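Local coordinates for protein RickCE (Rickettsia bellii, PDB 5HAM) that probably acts as a deubiquitinase, a CE-clan cysteine protease of which this chain is the part carrying the catalytic domain, at residues M44-D47 / Y48-K51; E76-A79 / L80-D84; I140-G143 / Y144-T148; A227-S230 / T231-K235. All coordinates share one frame; numbering follows the deposited sequence.

Contact 1 (M44-D47 / Y48-K51)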
loop_
_atom_site.group_PDB
_atom_site.type_symbol
_atom_site.label_atom_id
_atom_site.label_comp_id
_atom_site.label_asym_id
_atom_site.label_seq_id
_atom_site.Cartn_x
_atom_site.Cartn_y
_atom_site.Cartn_z
ATOM N N MET A 44 -21.195 0.618 8.914
ATOM C CA MET A 44 -20.259 1.659 9.302
ATOM C C MET A 44 -20.826 3.036 8.967
ATOM O O MET A 44 -20.724 3.958 9.769
ATOM C CB MET A 44 -18.894 1.458 8.638
ATOM C CG MET A 44 -18.189 0.183 9.062
ATOM S SD MET A 44 -16.707 -0.213 8.094
ATOM C CE MET A 44 -15.868 1.383 8.114
ATOM N N LEU A 45 -21.442 3.165 7.794
ATOM C CA LEU A 45 -21.936 4.462 7.330
ATOM C C LEU A 45 -23.122 4.992 8.145
ATOM O O LEU A 45 -23.448 6.187 8.083
ATOM C CB LEU A 45 -22.287 4.413 5.842
ATOM C CG LEU A 45 -21.103 4.171 4.892
ATOM C CD1 LEU A 45 -21.603 4.103 3.455
ATOM C CD2 LEU A 45 -20.036 5.251 5.044
ATOM N N LYS A 46 -23.757 4.113 8.919
ATOM C CA LYS A 46 -24.852 4.543 9.796
ATOM C C LYS A 46 -24.368 5.539 10.851
ATOM O O LYS A 46 -25.162 6.289 11.410
ATOM C CB LYS A 46 -25.575 3.351 10.430
ATOM C CG LYS A 46 -26.239 2.474 9.389
ATOM C CD LYS A 46 -27.185 1.467 9.992
ATOM C CE LYS A 46 -28.046 0.818 8.908
ATOM N NZ LYS A 46 -29.204 0.041 9.455
ATOM N N ASP A 47 -23.058 5.572 11.081
ATOM C CA ASP A 47 -22.454 6.577 11.947
ATOM C C ASP A 47 -22.715 7.964 11.372
ATOM O O ASP A 47 -22.682 8.958 12.104
ATOM C CB ASP A 47 -20.937 6.373 12.045
ATOM C CG ASP A 47 -20.541 5.250 12.996
ATOM O OD1 ASP A 47 -21.415 4.470 13.439
ATOM O OD2 ASP A 47 -19.331 5.149 13.290
ATOM N N TYR A 48 -22.928 8.028 10.054
ATOM C CA TYR A 48 -23.211 9.290 9.383
ATOM C C TYR A 48 -24.697 9.485 9.040
ATOM O O TYR A 48 -25.170 10.615 8.984
ATOM C CB TYR A 48 -22.370 9.413 8.116
ATOM C CG TYR A 48 -20.890 9.128 8.309
ATOM C CD1 TYR A 48 -20.029 10.100 8.813
ATOM C CD2 TYR A 48 -20.354 7.897 7.968
ATOM C CE1 TYR A 48 -18.699 9.853 8.973
ATOM C CE2 TYR A 48 -19.019 7.639 8.130
ATOM C CZ TYR A 48 -18.193 8.622 8.629
ATOM O OH TYR A 48 -16.853 8.362 8.787
ATOM N N THR A 49 -25.429 8.393 8.819
ATOM C CA THR A 49 -26.785 8.485 8.272
ATOM C C THR A 49 -27.910 8.239 9.271
ATOM O O THR A 49 -29.047 8.647 9.026
ATOM C CB THR A 49 -26.991 7.519 7.070
ATOM O OG1 THR A 49 -26.788 6.167 7.496
ATOM C CG2 THR A 49 -26.027 7.833 5.931
ATOM N N ALA A 50 -27.609 7.558 10.375
ATOM C CA ALA A 50 -28.619 7.268 11.393
ATOM C C ALA A 50 -29.105 8.531 12.073
ATOM O O ALA A 50 -28.329 9.425 12.421
ATOM C CB ALA A 50 -28.101 6.283 12.430
ATOM N N LYS A 51 -30.416 8.602 12.237
ATOM C CA LYS A 51 -31.063 9.750 12.832
ATOM C C LYS A 51 -32.001 9.233 13.920
ATOM O O LYS A 51 -32.258 8.022 14.000
ATOM C CB LYS A 51 -31.815 10.512 11.742
ATOM C CG LYS A 51 -30.925 10.793 10.557
ATOM C CD LYS A 51 -31.550 11.705 9.530
ATOM C CE LYS A 51 -30.493 12.121 8.514
ATOM N NZ LYS A 51 -29.792 10.962 7.882
#

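Contact 2 (E76-A79 / L80-D84)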
loop_
_atom_site.group_PDB
_atom_site.type_symbol
_atom_site.label_atom_id
_atom_site.label_comp_id
_atom_site.label_asym_id
_atom_site.label_seq_id
_atom_site.Cartn_x
_atom_site.Cartn_y
_atom_site.Cartn_z
ATOM N N GLU A 76 -0.998 -0.181 23.415
ATOM C CA GLU A 76 -1.039 0.347 22.057
ATOM C C GLU A 76 -2.382 0.059 21.428
ATOM O O GLU A 76 -2.950 0.903 20.743
ATOM C CB GLU A 76 0.060 -0.269 21.191
ATOM C CG GLU A 76 1.449 -0.146 21.767
ATOM C CD GLU A 76 2.498 -0.688 20.820
ATOM O OE1 GLU A 76 2.167 -0.901 19.631
ATOM O OE2 GLU A 76 3.647 -0.907 21.256
ATOM N N GLU A 77 -2.885 -1.146 21.665
ATOM C CA GLU A 77 -4.173 -1.550 21.124
ATOM C C GLU A 77 -5.286 -0.740 21.784
ATOM O O GLU A 77 -6.246 -0.350 21.138
ATOM C CB GLU A 77 -4.381 -3.045 21.345
ATOM C CG GLU A 77 -5.660 -3.601 20.754
ATOM C CD GLU A 77 -5.708 -5.117 20.805
ATOM O OE1 GLU A 77 -4.624 -5.758 20.782
ATOM O OE2 GLU A 77 -6.834 -5.656 20.866
ATOM N N ARG A 78 -5.123 -0.469 23.073
ATOM C CA ARG A 78 -6.092 0.289 23.843
ATOM C C ARG A 78 -6.239 1.697 23.279
ATOM O O ARG A 78 -7.349 2.171 23.045
ATOM C CB ARG A 78 -5.641 0.350 25.300
ATOM C CG ARG A 78 -6.512 1.191 26.210
ATOM C CD ARG A 78 -5.698 1.837 27.318
ATOM N NE ARG A 78 -6.548 2.556 28.266
ATOM C CZ ARG A 78 -6.519 3.873 28.469
ATOM N NH1 ARG A 78 -5.666 4.642 27.801
ATOM N NH2 ARG A 78 -7.347 4.421 29.353
ATOM N N ALA A 79 -5.104 2.350 23.052
ATOM C CA ALA A 79 -5.068 3.725 22.569
ATOM C C ALA A 79 -5.713 3.852 21.199
ATOM O O ALA A 79 -6.405 4.841 20.912
ATOM C CB ALA A 79 -3.630 4.225 22.520
ATOM N N LEU A 80 -5.491 2.846 20.358
ATOM C CA LEU A 80 -6.065 2.844 19.022
ATOM C C LEU A 80 -7.585 2.676 19.090
ATOM O O LEU A 80 -8.330 3.454 18.508
ATOM C CB LEU A 80 -5.438 1.732 18.186
ATOM C CG LEU A 80 -5.982 1.480 16.780
ATOM C CD1 LEU A 80 -5.612 2.624 15.864
ATOM C CD2 LEU A 80 -5.425 0.188 16.240
ATOM N N MET A 81 -8.053 1.673 19.822
ATOM C CA MET A 81 -9.486 1.417 19.872
ATOM C C MET A 81 -10.228 2.559 20.582
ATOM O O MET A 81 -11.317 2.969 20.170
ATOM C CB MET A 81 -9.760 0.054 20.507
ATOM C CG MET A 81 -9.099 -1.128 19.746
ATOM S SD MET A 81 -9.475 -1.191 17.965
ATOM C CE MET A 81 -11.249 -1.452 18.072
ATOM N N LEU A 82 -9.616 3.085 21.635
ATOM C CA LEU A 82 -10.208 4.155 22.413
ATOM C C LEU A 82 -10.247 5.446 21.599
ATOM O O LEU A 82 -11.263 6.138 21.556
ATOM C CB LEU A 82 -9.407 4.351 23.693
ATOM C CG LEU A 82 -9.768 5.497 24.634
ATOM C CD1 LEU A 82 -11.228 5.439 25.088
ATOM C CD2 LEU A 82 -8.815 5.506 25.831
ATOM N N GLY A 83 -9.146 5.760 20.930
ATOM C CA GLY A 83 -9.104 6.961 20.117
ATOM C C GLY A 83 -10.181 6.923 19.046
ATOM O O GLY A 83 -10.885 7.896 18.820
ATOM N N ASP A 84 -10.337 5.777 18.401
ATOM C CA ASP A 84 -11.391 5.630 17.410
ATOM C C ASP A 84 -12.825 5.707 17.983
ATOM O O ASP A 84 -13.731 6.237 17.328
ATOM C CB ASP A 84 -11.183 4.361 16.581
ATOM C CG ASP A 84 -10.058 4.519 15.545
ATOM O OD1 ASP A 84 -9.157 5.366 15.763
ATOM O OD2 ASP A 84 -10.061 3.795 14.515
#

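Contact 3 (I140-G143 / Y144-T148)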
loop_
_atom_site.group_PDB
_atom_site.type_symbol
_atom_site.label_atom_id
_atom_site.label_comp_id
_atom_site.label_asym_id
_atom_site.label_seq_id
_atom_site.Cartn_x
_atom_site.Cartn_y
_atom_site.Cartn_z
ATOM N N ILE A 140 3.279 -0.902 -4.121
ATOM C CA ILE A 140 1.907 -1.159 -3.717
ATOM C C ILE A 140 1.779 -1.253 -2.207
ATOM O O ILE A 140 2.404 -2.106 -1.569
ATOM C CB ILE A 140 1.340 -2.438 -4.379
ATOM C CG1 ILE A 140 1.362 -2.270 -5.906
ATOM C CG2 ILE A 140 -0.075 -2.696 -3.885
ATOM C CD1 ILE A 140 0.587 -3.293 -6.638
ATOM N N GLU A 141 0.982 -0.355 -1.639
ATOM C CA GLU A 141 0.710 -0.369 -0.209
ATOM C C GLU A 141 -0.578 -1.129 0.082
ATOM O O GLU A 141 -1.663 -0.629 -0.183
ATOM C CB GLU A 141 0.619 1.060 0.325
ATOM C CG GLU A 141 1.093 1.227 1.763
ATOM C CD GLU A 141 0.900 2.652 2.269
ATOM O OE1 GLU A 141 0.263 3.457 1.551
ATOM O OE2 GLU A 141 1.389 2.976 3.379
ATOM N N MET A 142 -0.439 -2.338 0.626
ATOM C CA MET A 142 -1.571 -3.207 0.949
ATOM C C MET A 142 -2.245 -2.816 2.240
ATOM O O MET A 142 -3.201 -3.461 2.673
ATOM C CB MET A 142 -1.102 -4.658 1.096
ATOM C CG MET A 142 -0.397 -5.236 -0.113
ATOM S SD MET A 142 -1.495 -5.471 -1.500
ATOM C CE MET A 142 -2.666 -6.603 -0.839
ATOM N N GLY A 143 -1.739 -1.773 2.869
ATOM C CA GLY A 143 -2.265 -1.308 4.138
ATOM C C GLY A 143 -1.174 -0.418 4.675
ATOM O O GLY A 143 -0.093 -0.366 4.076
ATOM N N TYR A 144 -1.439 0.278 5.777
ATOM C CA TYR A 144 -0.485 1.244 6.313
ATOM C C TYR A 144 0.932 0.656 6.482
ATOM O O TYR A 144 1.170 -0.222 7.314
ATOM C CB TYR A 144 -0.984 1.886 7.626
ATOM C CG TYR A 144 -0.073 3.011 8.082
ATOM C CD1 TYR A 144 -0.259 4.309 7.630
ATOM C CD2 TYR A 144 1.005 2.761 8.927
ATOM C CE1 TYR A 144 0.590 5.327 8.017
ATOM C CE2 TYR A 144 1.843 3.772 9.328
ATOM C CZ TYR A 144 1.637 5.048 8.870
ATOM O OH TYR A 144 2.489 6.039 9.271
ATOM N N GLY A 145 1.857 1.130 5.654
ATOM C CA GLY A 145 3.244 0.713 5.729
ATOM C C GLY A 145 3.511 -0.695 5.225
ATOM O O GLY A 145 4.654 -1.154 5.236
ATOM N N HIS A 146 2.464 -1.385 4.790
ATOM C CA HIS A 146 2.609 -2.733 4.243
ATOM C C HIS A 146 3.014 -2.621 2.785
ATOM O O HIS A 146 2.200 -2.804 1.881
ATOM C CB HIS A 146 1.305 -3.528 4.415
ATOM C CG HIS A 146 1.413 -4.970 4.017
ATOM N ND1 HIS A 146 0.509 -5.925 4.433
ATOM C CD2 HIS A 146 2.306 -5.618 3.229
ATOM C CE1 HIS A 146 0.844 -7.098 3.924
ATOM N NE2 HIS A 146 1.929 -6.939 3.189
ATOM N N TRP A 147 4.283 -2.311 2.565
ATOM C CA TRP A 147 4.765 -2.012 1.223
ATOM C C TRP A 147 5.124 -3.284 0.500
ATOM O O TRP A 147 5.731 -4.178 1.092
ATOM C CB TRP A 147 5.974 -1.080 1.255
ATOM C CG TRP A 147 5.600 0.288 1.559
ATOM C CD1 TRP A 147 5.841 0.962 2.713
ATOM C CD2 TRP A 147 4.893 1.176 0.705
ATOM N NE1 TRP A 147 5.328 2.232 2.631
ATOM C CE2 TRP A 147 4.741 2.394 1.398
ATOM C CE3 TRP A 147 4.382 1.080 -0.595
ATOM C CZ2 TRP A 147 4.100 3.492 0.855
ATOM C CZ3 TRP A 147 3.745 2.163 -1.137
ATOM C CH2 TRP A 147 3.604 3.356 -0.411
ATOM N N THR A 148 4.711 -3.355 -0.767
ATOM C CA THR A 148 5.003 -4.469 -1.657
ATOM C C THR A 148 5.273 -3.891 -3.049
ATOM O O THR A 148 5.168 -2.680 -3.252
ATOM C CB THR A 148 3.813 -5.450 -1.743
ATOM O OG1 THR A 148 2.699 -4.827 -2.389
ATOM C CG2 THR A 148 3.372 -5.881 -0.377
#

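Contact 4 (A227-S230 / T231-K235)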
loop_
_atom_site.group_PDB
_atom_site.type_symbol
_atom_site.label_atom_id
_atom_site.label_comp_id
_atom_site.label_asym_id
_atom_site.label_seq_id
_atom_site.Cartn_x
_atom_site.Cartn_y
_atom_site.Cartn_z
ATOM N N ALA A 227 17.088 -12.239 -10.244
ATOM C CA ALA A 227 16.416 -12.890 -9.119
ATOM C C ALA A 227 16.449 -11.994 -7.882
ATOM O O ALA A 227 17.483 -11.393 -7.560
ATOM C CB ALA A 227 17.053 -14.238 -8.809
ATOM N N ILE A 228 15.318 -11.907 -7.194
ATOM C CA ILE A 228 15.258 -11.215 -5.913
ATOM C C ILE A 228 15.979 -12.020 -4.832
ATOM O O ILE A 228 16.356 -13.173 -5.061
ATOM C CB ILE A 228 13.801 -10.937 -5.488
ATOM C CG1 ILE A 228 13.057 -12.233 -5.182
ATOM C CG2 ILE A 228 13.063 -10.156 -6.571
ATOM C CD1 ILE A 228 11.644 -11.979 -4.673
ATOM N N LEU A 229 16.186 -11.407 -3.669
ATOM C CA LEU A 229 16.863 -12.077 -2.567
ATOM C C LEU A 229 16.002 -13.210 -2.036
ATOM O O LEU A 229 14.869 -12.988 -1.652
ATOM C CB LEU A 229 17.156 -11.085 -1.441
ATOM C CG LEU A 229 18.182 -9.991 -1.733
ATOM C CD1 LEU A 229 17.997 -8.826 -0.770
ATOM C CD2 LEU A 229 19.566 -10.587 -1.609
ATOM N N SER A 230 16.542 -14.420 -2.010
ATOM C CA SER A 230 15.754 -15.561 -1.578
ATOM C C SER A 230 15.466 -15.469 -0.092
ATOM O O SER A 230 15.996 -14.589 0.608
ATOM C CB SER A 230 16.500 -16.853 -1.854
ATOM O OG SER A 230 17.598 -16.955 -0.981
ATOM N N THR A 231 14.619 -16.377 0.389
ATOM C CA THR A 231 14.326 -16.446 1.814
ATOM C C THR A 231 15.634 -16.650 2.565
ATOM O O THR A 231 15.901 -15.979 3.554
ATOM C CB THR A 231 13.314 -17.559 2.157
ATOM O OG1 THR A 231 12.062 -17.297 1.502
ATOM C CG2 THR A 231 13.069 -17.589 3.653
ATOM N N GLU A 232 16.475 -17.537 2.039
ATOM C CA GLU A 232 17.758 -17.858 2.654
ATOM C C GLU A 232 18.696 -16.646 2.786
ATOM O O GLU A 232 19.181 -16.344 3.878
ATOM C CB GLU A 232 18.430 -19.000 1.883
ATOM C CG GLU A 232 19.521 -19.741 2.637
ATOM C CD GLU A 232 19.004 -20.559 3.824
ATOM O OE1 GLU A 232 17.795 -20.481 4.154
ATOM O OE2 GLU A 232 19.824 -21.289 4.427
ATOM N N GLU A 233 18.927 -15.944 1.681
ATOM C CA GLU A 233 19.776 -14.746 1.691
ATOM C C GLU A 233 19.183 -13.580 2.481
ATOM O O GLU A 233 19.881 -12.627 2.810
ATOM C CB GLU A 233 20.054 -14.274 0.264
ATOM C CG GLU A 233 20.640 -15.337 -0.648
ATOM C CD GLU A 233 20.432 -15.015 -2.133
ATOM O OE1 GLU A 233 19.370 -14.438 -2.494
ATOM O OE2 GLU A 233 21.333 -15.345 -2.937
ATOM N N SER A 234 17.892 -13.636 2.767
ATOM C CA SER A 234 17.236 -12.501 3.389
ATOM C C SER A 234 17.351 -12.559 4.892
ATOM O O SER A 234 17.145 -11.561 5.568
ATOM C CB SER A 234 15.782 -12.442 2.974
ATOM O OG SER A 234 15.692 -12.024 1.630
ATOM N N LYS A 235 17.697 -13.732 5.407
ATOM C CA LYS A 235 17.862 -13.930 6.843
ATOM C C LYS A 235 18.958 -13.022 7.396
ATOM O O LYS A 235 19.719 -12.421 6.638
ATOM C CB LYS A 235 18.185 -15.400 7.136
ATOM C CG LYS A 235 17.100 -16.362 6.673
ATOM C CD LYS A 235 17.400 -17.804 7.058
ATOM C CE LYS A 235 16.256 -18.739 6.663
ATOM N NZ LYS A 235 16.560 -20.171 6.975
HETATM O O HOH W 1 18.539 -14.166 -5.250
#

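Contact 1 (M44-D47 / Y48-K51)
Met44 meets Tyr48 through its carbonyl oxygen, which comes within 4.3 Å of Tyr48 CD2, while the thioether chain heads elsewhere. The next residue does more. Leu45 O receives the amide of Tyr48, with Tyr48 N 2.7 Å from it. The same oxygen sits at the edge of the Tyr48 ring, near its plane. It also takes two weak bonds from Thr49, one from the amide and one from the hydroxyl, with Thr49 OG1 3.4 Å from Leu45 O. Thr49 can make the second because its OG1 is held between the backbone N and the carbonyl carbon (chi1 61°). The CD2 methyl of Leu45 lies at Tyr48 CD2 and CE2, 4.0 Å from Tyr48 CD2, the two side chains slanting past each other. Lys46 points its CB away, and its CG still brushes Thr49 OG1; its carbonyl accepts from the amide of Ala50, with Ala50 N 2.9 Å from Lys46 O, and the methyl of Ala50 presses on it as well, Ala50 CB being 3.1 Å from Lys46 O. Asp47 lays its CB over one face of the Tyr48 ring and sends its carboxylate off to a salt bridge with Arg88. Further on, Lys51 NZ folds back to Thr49 O at 2.7 Å, and Arg99 bonds to the carbonyl oxygens of Asp47 and Ala50. Ala50 is where helical backbone angles stop. With short i to i+3 bonds mixed among i to i+4 bonds, the last turn of helix 42-49 is irregular, and basic side chains take up several carbonyls at the helix end, where the dipole would favour positive charge.

Contact 2 (E76-A79 / L80-D84)
Arg78 lies alongside Leu82, one helical turn ahead, the two side chains pointing the same way. Their backbones are bonded as well, Leu82 N to Arg78 O being 2.8 Å. From the arginine CB, CG is set opposite the backbone N (chi1 176°), and the chain then bends at chi2 (-148°), which brings the guanidinium forward over the leucine. The side chain also touches Ile72 of the preceding loop. At the tip, one face of the guanidinium is met by a single methyl: Leu82 CD2 stands 3.8 Å from Arg78 NH1 and 3.9 Å from Arg78 CZ, displaced toward the rim of the flat group. The methyl sits against NH1, CZ and NH2 alike, and NH2 also gives a hydrogen bond to OD1 of Asn70, while NE is hydrogen-bonded too. The group is thus held by polar partners as well as by the leucine methyl against one face. Leu82 answers from its own base, Leu82 CB touching Arg78 O at 3.1 Å. Backbone bonds run in step around the pair, among them Met81 N to Glu77 O at 3.0 Å and Gly83 N to Ala79 O at 2.9 Å. This is a regular i to i+4 alpha-helical pairing in the opening turns of helix 75-93, tied back to the loop that joins it to helix 52-69.

Contact 3 (I140-G143 / Y144-T148)
Glu141 and Trp147 are stacked: the carboxylate and the indole planes are 6° apart, and Glu141 CG sits 3.7 Å from the centroid of the six-membered ring of Trp147, almost on its normal, a CH-pi contact. The extended glutamate chain slides across this face and delivers Glu141 OE2 to the amide of Gly145, 3.0 Å from Gly145 N and met on the anti side of the carboxylate. Across the hairpin Met142 CB lies over the centre of the His146 ring, 3.9 Å from its centroid, a second CH-pi contact. Here the histidine has CG opposite its backbone N (chi1 -174°), which swings the ring over Met142. Ile140 and Thr148 pair across the strands with side chains on the same face, and Thr148 OG1 and Thr148 N both bond to Ile140 O, from opposite faces of its plane, at 2.9 and 2.7 Å. The chain reverses through a type II turn from Gly143 to His146, with Gly145 at positive phi. The result is a beta hairpin joining strands 135-141 and 147-155. His146, bonded through NE2 to Asp167, is consistent with the His-Asp pair of a CE-clan triad, with Cys211 probably the nucleophile.

Contact 4 (A227-S230 / T231-K235)
Ser230 and Glu233 hold each other in a capping box, and the firm part of the contact is gathered round them. Ser230 OG takes the amide of Glu233 in an almost straight bond, Glu233 N being 3.1 Å away with an angle of 177° at the hydrogen. Ser230 OG can receive that amide because it lies between its backbone N and carbonyl carbon (chi1 70°). In return the carboxylate reaches back, and Ser230 N donates to Glu233 OE1 at 2.9 Å, meeting it on the anti side. The hydroxyl's own link to Glu233 OE1 is weak. A water also donates to Glu233 OE1; its bond to Ile228 O is too short to be trusted. One residue further on, Ser234 OG donates to Ser230 O at 2.8 Å from above the carbonyl plane, and the amide of Ser234 adds a weak bond to the same oxygen. Leu229 packs its CB against that hydroxyl, 3.5 Å from Ser234 OG, and its side chain runs roughly at right angles to the glutamate. The loose side is the exposed pair Glu232 and Lys235, where Glu232 turns its carboxylate away from the serine to a salt bridge, Lys235 NZ standing 3.1 Å from Glu232 OE1. The short helix 231-234 that starts here is weakly bonded. It follows the loop after helix 211-223: Ile228 rests on Asn218 and Ile222 of that helix, Ser234 on Phe214, and Leu229 reaches Leu242 of helix 238-251. Thr231 OG1 bonds to Lys203 O, tying helix 231-234 to the loop after strand 196-199.

The four contacts come in series along the chain. Contacts 1 and 2 belong to the helical part, their centres 21 Å apart and their nearest atoms about 7 Å. Contact 3 is the central one, about 3 Å from the centre of the chain, and holds the histidine of the probable active site; its centre lies about 29 and 21 Å from those of contacts 1 and 2. Contact 4 shares the catalytic domain with it, the centres 20 Å apart and the nearest atoms about 10 Å; helix 211-223 bridges them, since Trp147 touches its beginning and Ile228 its far end. Contacts 1 and 4 lie on opposite sides of the molecule, with centres 48 Å apart.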